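Local coordinates for flagellar brake protein YcgR (Escherichia coli K-12, PDB 5Y6H), which acts as a flagellar brake, slowing the motor when bound to cyclic di-GMP, its N-terminal domain, the part in this structure, being involved in FliG binding, at residues I28-L39 / A64-A75. Sequence-based numbering, arbitrary orientation.
Sequences IPLRLSWNGGQL and AVLKAQHITITA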
ATOM      1  N   ILE A  28       6.644  -6.695  -5.843  1.00 22.64           N
ATOM      2  CA  ILE A  28       5.937  -6.354  -7.074  1.00 23.46           C
ATOM      3  C   ILE A  28       5.482  -4.901  -6.999  1.00 23.39           C
ATOM      4  O   ILE A  28       5.418  -4.330  -5.897  1.00 22.11           O
ATOM      5  CB  ILE A  28       4.753  -7.302  -7.319  1.00 20.63           C
ATOM      6  CG1 ILE A  28       3.755  -7.237  -6.164  1.00 17.39           C
ATOM      7  CG2 ILE A  28       5.246  -8.718  -7.561  1.00 18.01           C
ATOM      8  CD1 ILE A  28       2.417  -7.890  -6.498  1.00 22.99           C
ATOM      9  N   PRO A  29       5.163  -4.261  -8.125  1.00 22.70           N
ATOM     10  CA  PRO A  29       4.734  -2.860  -8.071  1.00 18.33           C
ATOM     11  C   PRO A  29       3.398  -2.704  -7.366  1.00 21.75           C
ATOM     12  O   PRO A  29       2.545  -3.595  -7.383  1.00 22.14           O
ATOM     13  CB  PRO A  29       4.626  -2.458  -9.548  1.00 22.47           C
ATOM     14  CG  PRO A  29       5.380  -3.496 -10.302  1.00 26.66           C
ATOM     15  CD  PRO A  29       5.262  -4.751  -9.510  1.00 21.48           C
ATOM     16  N   LEU A  30       3.231  -1.551  -6.728  1.00 18.61           N
ATOM     17  CA  LEU A  30       1.964  -1.152  -6.139  1.00 15.69           C
ATOM     18  C   LEU A  30       1.371  -0.020  -6.964  1.00 17.61           C
ATOM     19  O   LEU A  30       2.094   0.724  -7.632  1.00 22.31           O
ATOM     20  CB  LEU A  30       2.141  -0.667  -4.695  1.00 23.76           C
ATOM     21  CG  LEU A  30       2.908  -1.503  -3.671  1.00 27.88           C
ATOM     22  CD1 LEU A  30       2.850  -0.815  -2.316  1.00 25.66           C
ATOM     23  CD2 LEU A  30       2.369  -2.919  -3.575  1.00 24.41           C
ATOM     24  N   ARG A  31       0.051   0.112  -6.912  1.00 20.39           N
ATOM     25  CA  ARG A  31      -0.626   1.299  -7.413  1.00 17.38           C
ATOM     26  C   ARG A  31      -1.290   2.013  -6.246  1.00 17.76           C
ATOM     27  O   ARG A  31      -2.066   1.403  -5.503  1.00 18.50           O
ATOM     28  CB  ARG A  31      -1.667   0.951  -8.482  1.00 22.78           C
ATOM     29  CG  ARG A  31      -2.514   2.146  -8.911  1.00 25.90           C
ATOM     30  CD  ARG A  31      -3.536   1.766  -9.966  1.00 36.68           C
ATOM     31  NE  ARG A  31      -2.914   1.132 -11.123  1.00 46.02           N
ATOM     32  CZ  ARG A  31      -3.571   0.394 -12.011  1.00 56.52           C
ATOM     33  NH1 ARG A  31      -2.925  -0.148 -13.036  1.00 55.80           N
ATOM     34  NH2 ARG A  31      -4.875   0.199 -11.877  1.00 60.74           N
ATOM     35  N   LEU A  32      -0.965   3.294  -6.076  1.00 16.63           N
ATOM     36  CA  LEU A  32      -1.629   4.162  -5.112  1.00 20.42           C
ATOM     37  C   LEU A  32      -2.642   5.005  -5.869  1.00 19.70           C
ATOM     38  O   LEU A  32      -2.276   5.722  -6.807  1.00 21.47           O
ATOM     39  CB  LEU A  32      -0.630   5.065  -4.386  1.00 22.30           C
ATOM     40  CG  LEU A  32       0.101   4.583  -3.128  1.00 30.79           C
ATOM     41  CD1 LEU A  32       0.604   3.149  -3.261  1.00 26.15           C
ATOM     42  CD2 LEU A  32       1.256   5.527  -2.802  1.00 25.51           C
ATOM     43  N   SER A  33      -3.907   4.921  -5.474  1.00 17.51           N
ATOM     44  CA  SER A  33      -4.971   5.671  -6.123  1.00 18.78           C
ATOM     45  C   SER A  33      -5.687   6.554  -5.111  1.00 24.90           C
ATOM     46  O   SER A  33      -5.940   6.139  -3.976  1.00 23.26           O
ATOM     47  CB  SER A  33      -5.973   4.734  -6.804  1.00 23.85           C
ATOM     48  OG  SER A  33      -5.342   3.917  -7.779  1.00 29.73           O
ATOM     49  N   TRP A  34      -6.014   7.777  -5.528  1.00 19.67           N
ATOM     50  CA  TRP A  34      -6.754   8.712  -4.694  1.00 20.59           C
ATOM     51  C   TRP A  34      -7.748   9.469  -5.563  1.00 23.12           C
ATOM     52  O   TRP A  34      -7.755   9.348  -6.789  1.00 27.04           O
ATOM     53  CB  TRP A  34      -5.816   9.691  -3.975  1.00 25.81           C
ATOM     54  CG  TRP A  34      -5.062  10.595  -4.907  1.00 26.00           C
ATOM     55  CD1 TRP A  34      -5.354  11.896  -5.209  1.00 26.59           C
ATOM     56  CD2 TRP A  34      -3.889  10.264  -5.658  1.00 25.13           C
ATOM     57  NE1 TRP A  34      -4.435  12.392  -6.102  1.00 28.49           N
ATOM     58  CE2 TRP A  34      -3.526  11.409  -6.393  1.00 29.95           C
ATOM     59  CE3 TRP A  34      -3.115   9.108  -5.782  1.00 30.04           C
ATOM     60  CZ2 TRP A  34      -2.418  11.431  -7.237  1.00 28.75           C
ATOM     61  CZ3 TRP A  34      -2.014   9.134  -6.617  1.00 30.63           C
ATOM     62  CH2 TRP A  34      -1.678  10.286  -7.335  1.00 31.01           C
ATOM     63  N   ASN A  35      -8.603  10.254  -4.908  1.00 22.50           N
ATOM     64  CA  ASN A  35      -9.547  11.094  -5.631  1.00 26.35           C
ATOM     65  C   ASN A  35      -8.788  12.167  -6.401  1.00 29.21           C
ATOM     66  O   ASN A  35      -8.495  13.237  -5.858  1.00 29.84           O
ATOM     67  CB  ASN A  35     -10.559  11.721  -4.667  1.00 28.81           C
ATOM     68  CG  ASN A  35     -11.725  12.358  -5.388  1.00 36.70           C
ATOM     69  OD1 ASN A  35     -12.034  11.995  -6.521  1.00 38.38           O
ATOM     70  ND2 ASN A  35     -12.380  13.312  -4.736  1.00 38.07           N
ATOM     71  N   GLY A  36      -8.433  11.881  -7.652  1.00 32.45           N
ATOM     72  CA  GLY A  36      -7.677  12.837  -8.438  1.00 33.18           C
ATOM     73  C   GLY A  36      -6.526  12.273  -9.251  1.00 34.97           C
ATOM     74  O   GLY A  36      -6.047  12.943 -10.169  1.00 31.44           O
ATOM     75  N   GLY A  37      -6.060  11.067  -8.943  1.00 32.55           N
ATOM     76  CA  GLY A  37      -4.965  10.510  -9.717  1.00 30.07           C
ATOM     77  C   GLY A  37      -4.513   9.167  -9.185  1.00 27.91           C
ATOM     78  O   GLY A  37      -5.164   8.561  -8.331  1.00 20.92           O
ATOM     79  N   GLN A  38      -3.381   8.706  -9.723  1.00 25.23           N
ATOM     80  CA  GLN A  38      -2.767   7.444  -9.328  1.00 24.12           C
ATOM     81  C   GLN A  38      -1.268   7.505  -9.601  1.00 23.02           C
ATOM     82  O   GLN A  38      -0.800   8.305 -10.416  1.00 22.61           O
ATOM     83  CB  GLN A  38      -3.394   6.249 -10.057  1.00 24.06           C
ATOM     84  CG  GLN A  38      -3.210   6.262 -11.562  1.00 35.37           C
ATOM     85  CD  GLN A  38      -3.742   5.003 -12.221  1.00 44.95           C
ATOM     86  OE1 GLN A  38      -2.974   4.169 -12.701  1.00 49.45           O
ATOM     87  NE2 GLN A  38      -5.062   4.858 -12.242  1.00 37.86           N
ATOM     88  N   LEU A  39      -0.514   6.651  -8.907  1.00 18.04           N
ATOM     89  CA  LEU A  39       0.922   6.543  -9.139  1.00 16.84           C
ATOM     90  C   LEU A  39       1.379   5.120  -8.848  1.00 20.33           C
ATOM     91  O   LEU A  39       0.684   4.345  -8.188  1.00 22.09           O
ATOM     92  CB  LEU A  39       1.723   7.548  -8.292  1.00 26.32           C
ATOM     93  CG  LEU A  39       1.780   7.430  -6.762  1.00 19.85           C
ATOM     94  CD1 LEU A  39       2.851   6.449  -6.277  1.00 19.73           C
ATOM     95  CD2 LEU A  39       2.031   8.800  -6.150  1.00 26.71           C
ATOM     96  N   ALA A  64       0.063  15.449  -4.249  1.00 19.70           N
ATOM     97  CA  ALA A  64      -1.368  15.158  -4.224  1.00 22.31           C
ATOM     98  C   ALA A  64      -1.685  14.042  -3.239  1.00 19.07           C
ATOM     99  O   ALA A  64      -2.657  14.133  -2.478  1.00 23.01           O
ATOM    100  CB  ALA A  64      -1.854  14.788  -5.625  1.00 26.36           C
ATOM    101  N   VAL A  65      -0.862  12.999  -3.244  1.00 17.79           N
ATOM    102  CA  VAL A  65      -1.058  11.856  -2.355  1.00 23.92           C
ATOM    103  C   VAL A  65      -0.842  12.176  -0.875  1.00 27.42           C
ATOM    104  O   VAL A  65      -1.381  11.490  -0.008  1.00 20.91           O
ATOM    105  CB  VAL A  65      -0.142  10.680  -2.747  1.00 30.03           C
ATOM    106  CG1 VAL A  65      -0.386   9.491  -1.831  1.00 36.18           C
ATOM    107  CG2 VAL A  65      -0.365  10.296  -4.202  1.00 31.23           C
ATOM    108  N   LEU A  66      -0.057  13.210  -0.585  1.00 21.90           N
ATOM    109  CA  LEU A  66       0.211  13.579   0.798  1.00 16.15           C
ATOM    110  C   LEU A  66      -0.926  14.373   1.429  1.00 24.96           C
ATOM    111  O   LEU A  66      -0.994  14.458   2.661  1.00 28.07           O
ATOM    112  CB  LEU A  66       1.518  14.370   0.874  1.00 20.47           C
ATOM    113  CG  LEU A  66       2.778  13.524   0.684  1.00 22.16           C
ATOM    114  CD1 LEU A  66       3.964  14.389   0.279  1.00 27.83           C
ATOM    115  CD2 LEU A  66       3.090  12.734   1.948  1.00 21.86           C
ATOM    116  N   LYS A  67      -1.813  14.958   0.625  1.00 22.76           N
ATOM    117  CA  LYS A  67      -2.966  15.684   1.138  1.00 23.23           C
ATOM    118  C   LYS A  67      -4.270  14.932   0.934  1.00 26.74           C
ATOM    119  O   LYS A  67      -5.322  15.415   1.367  1.00 25.95           O
ATOM    120  CB  LYS A  67      -3.063  17.071   0.490  1.00 27.04           C
ATOM    121  CG  LYS A  67      -3.604  17.053  -0.931  1.00 32.06           C
ATOM    122  CD  LYS A  67      -3.899  18.460  -1.432  1.00 40.13           C
ATOM    123  CE  LYS A  67      -4.643  18.426  -2.760  1.00 45.59           C
ATOM    124  NZ  LYS A  67      -5.320  19.720  -3.059  1.00 54.90           N
ATOM    125  N   ALA A  68      -4.233  13.770   0.288  1.00 25.25           N
ATOM    126  CA  ALA A  68      -5.437  12.972   0.120  1.00 23.65           C
ATOM    127  C   ALA A  68      -5.885  12.394   1.458  1.00 25.67           C
ATOM    128  O   ALA A  68      -5.077  12.125   2.352  1.00 26.85           O
ATOM    129  CB  ALA A  68      -5.199  11.851  -0.889  1.00 24.11           C
ATOM    130  N   GLN A  69      -7.195  12.208   1.596  1.00 24.39           N
ATOM    131  CA  GLN A  69      -7.741  11.724   2.855  1.00 38.41           C
ATOM    132  C   GLN A  69      -8.119  10.253   2.825  1.00 35.50           C
ATOM    133  O   GLN A  69      -8.470   9.702   3.874  1.00 34.76           O
ATOM    134  CB  GLN A  69      -8.952  12.571   3.258  1.00 46.65           C
ATOM    135  CG  GLN A  69      -8.574  14.013   3.442  1.00 58.82           C
ATOM    136  CD  GLN A  69      -9.737  14.937   3.298  1.00 71.22           C
ATOM    137  OE1 GLN A  69     -10.225  15.463   4.285  1.00 75.56           O
ATOM    138  NE2 GLN A  69     -10.188  15.154   2.073  1.00 73.34           N
ATOM    139  N   HIS A  70      -8.065   9.614   1.660  1.00 26.21           N
ATOM    140  CA  HIS A  70      -8.118   8.163   1.576  1.00 29.82           C
ATOM    141  C   HIS A  70      -7.303   7.741   0.364  1.00 30.73           C
ATOM    142  O   HIS A  70      -7.380   8.376  -0.691  1.00 31.06           O
ATOM    143  CB  HIS A  70      -9.555   7.643   1.468  1.00 39.89           C
ATOM    144  CG  HIS A  70     -10.313   7.706   2.755  1.00 56.87           C
ATOM    145  ND1 HIS A  70     -11.319   8.621   2.983  1.00 62.24           N
ATOM    146  CD2 HIS A  70     -10.201   6.980   3.891  1.00 60.79           C
ATOM    147  CE1 HIS A  70     -11.801   8.447   4.200  1.00 61.26           C
ATOM    148  NE2 HIS A  70     -11.139   7.458   4.772  1.00 61.82           N
ATOM    149  N   ILE A  71      -6.512   6.684   0.528  1.00 22.52           N
ATOM    150  CA  ILE A  71      -5.621   6.192  -0.517  1.00 19.23           C
ATOM    151  C   ILE A  71      -5.837   4.691  -0.640  1.00 24.33           C
ATOM    152  O   ILE A  71      -5.683   3.958   0.344  1.00 24.05           O
ATOM    153  CB  ILE A  71      -4.141   6.495  -0.216  1.00 18.90           C
ATOM    154  CG1 ILE A  71      -3.904   8.001  -0.054  1.00 26.62           C
ATOM    155  CG2 ILE A  71      -3.246   5.925  -1.306  1.00 19.80           C
ATOM    156  CD1 ILE A  71      -3.901   8.471   1.386  1.00 27.63           C
ATOM    157  N   THR A  72      -6.193   4.235  -1.839  1.00 18.74           N
ATOM    158  CA  THR A  72      -6.378   2.816  -2.121  1.00 21.34           C
ATOM    159  C   THR A  72      -5.101   2.248  -2.725  1.00 21.12           C
ATOM    160  O   THR A  72      -4.559   2.807  -3.685  1.00 23.43           O
ATOM    161  CB  THR A  72      -7.555   2.596  -3.073  1.00 23.51           C
ATOM    162  OG1 THR A  72      -8.765   3.027  -2.439  1.00 24.47           O
ATOM    163  CG2 THR A  72      -7.681   1.124  -3.441  1.00 25.37           C
ATOM    164  N   ILE A  73      -4.623   1.142  -2.163  1.00 17.62           N
ATOM    165  CA  ILE A  73      -3.381   0.511  -2.591  1.00 18.43           C
ATOM    166  C   ILE A  73      -3.720  -0.836  -3.214  1.00 17.08           C
ATOM    167  O   ILE A  73      -4.413  -1.654  -2.596  1.00 17.92           O
ATOM    168  CB  ILE A  73      -2.403   0.366  -1.412  1.00 20.88           C
ATOM    169  CG1 ILE A  73      -2.122   1.749  -0.808  1.00 23.80           C
ATOM    170  CG2 ILE A  73      -1.125  -0.312  -1.868  1.00 21.97           C
ATOM    171  CD1 ILE A  73      -1.241   1.741   0.404  1.00 30.24           C
ATOM    172  N   THR A  74      -3.247  -1.057  -4.448  1.00 19.48           N
ATOM    173  CA  THR A  74      -3.508  -2.283  -5.194  1.00 20.23           C
ATOM    174  C   THR A  74      -2.204  -2.888  -5.696  1.00 16.56           C
ATOM    175  O   THR A  74      -1.250  -2.174  -6.017  1.00 24.89           O
ATOM    176  CB  THR A  74      -4.436  -2.028  -6.399  1.00 24.07           C
ATOM    177  OG1 THR A  74      -3.912  -0.947  -7.182  1.00 29.17           O
ATOM    178  CG2 THR A  74      -5.840  -1.664  -5.913  1.00 20.17           C
ATOM    179  N   ALA A  75      -2.181  -4.216  -5.784  1.00 17.80           N
ATOM    180  CA  ALA A  75      -1.039  -4.932  -6.334  1.00 17.53           C
ATOM    181  C   ALA A  75      -1.525  -6.294  -6.802  1.00 17.43           C
ATOM    182  O   ALA A  75      -2.339  -6.929  -6.128  1.00 21.51           O
ATOM    183  CB  ALA A  75       0.090  -5.095  -5.308  1.00 23.08           C
TER
HETATM  184  O   HOH W   1      -4.935   1.415  -6.363  1.00 19.35           O
HETATM  185  O   HOH W   2      -8.886  10.103  -1.901  1.00 26.55           O
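R31 trades a pair of backbone bonds with T74, and S33 with T72, joining strands 30-34 and 71-77 as antiparallel neighbours within the sheet of the YcgR N-terminal (PilZN) domain. The pairing illustrates how such a sheet settles its polar backbone. R31 N gives to T74 O at 2.8 Å and T74 N returns to R31 O; S33 N gives to T72 O, likewise 2.8 Å, and T72 N to S33 O. L32 and I73, a non-hydrogen-bonded pair, turn their amides and carbonyls outward: L32 N bonds L39 O and L39 N bonds L32 O in the adjoining hairpin strand, and I73 makes backbone bonds to F84 of strand 80-86. On the face carrying R31, S33, T72 and T74, one water donates to R31 O and also bonds S33 OG and, at 2.7 Å, T74 OG1. With chi1 at 52°, T74 OG1 sits between its backbone N and carbonyl carbon, against R31 CB and within range of that water. On the other face, L32 and I73 lie side by side, L32 CD1 3.9 Å from I73 CG1, while A75 CB meets L30 CD2. Beyond the strand pair, the W34 indole is clasped between its own hairpin and helix 59-67: G37 O and Q38 N lie over one face, and V65 CG2 covers the opposite one in a CH-pi contact, though modelled too close for its exact spacing to be trusted. An alanine in place of W34 would probably leave V65 CG2 and A64 CB without their aromatic partner and open a gap between hairpin and helix. Where the strands part, a second water bridges the two segments, accepting from N35 N at 3.0 Å and donating to H70 O at 2.6 Å.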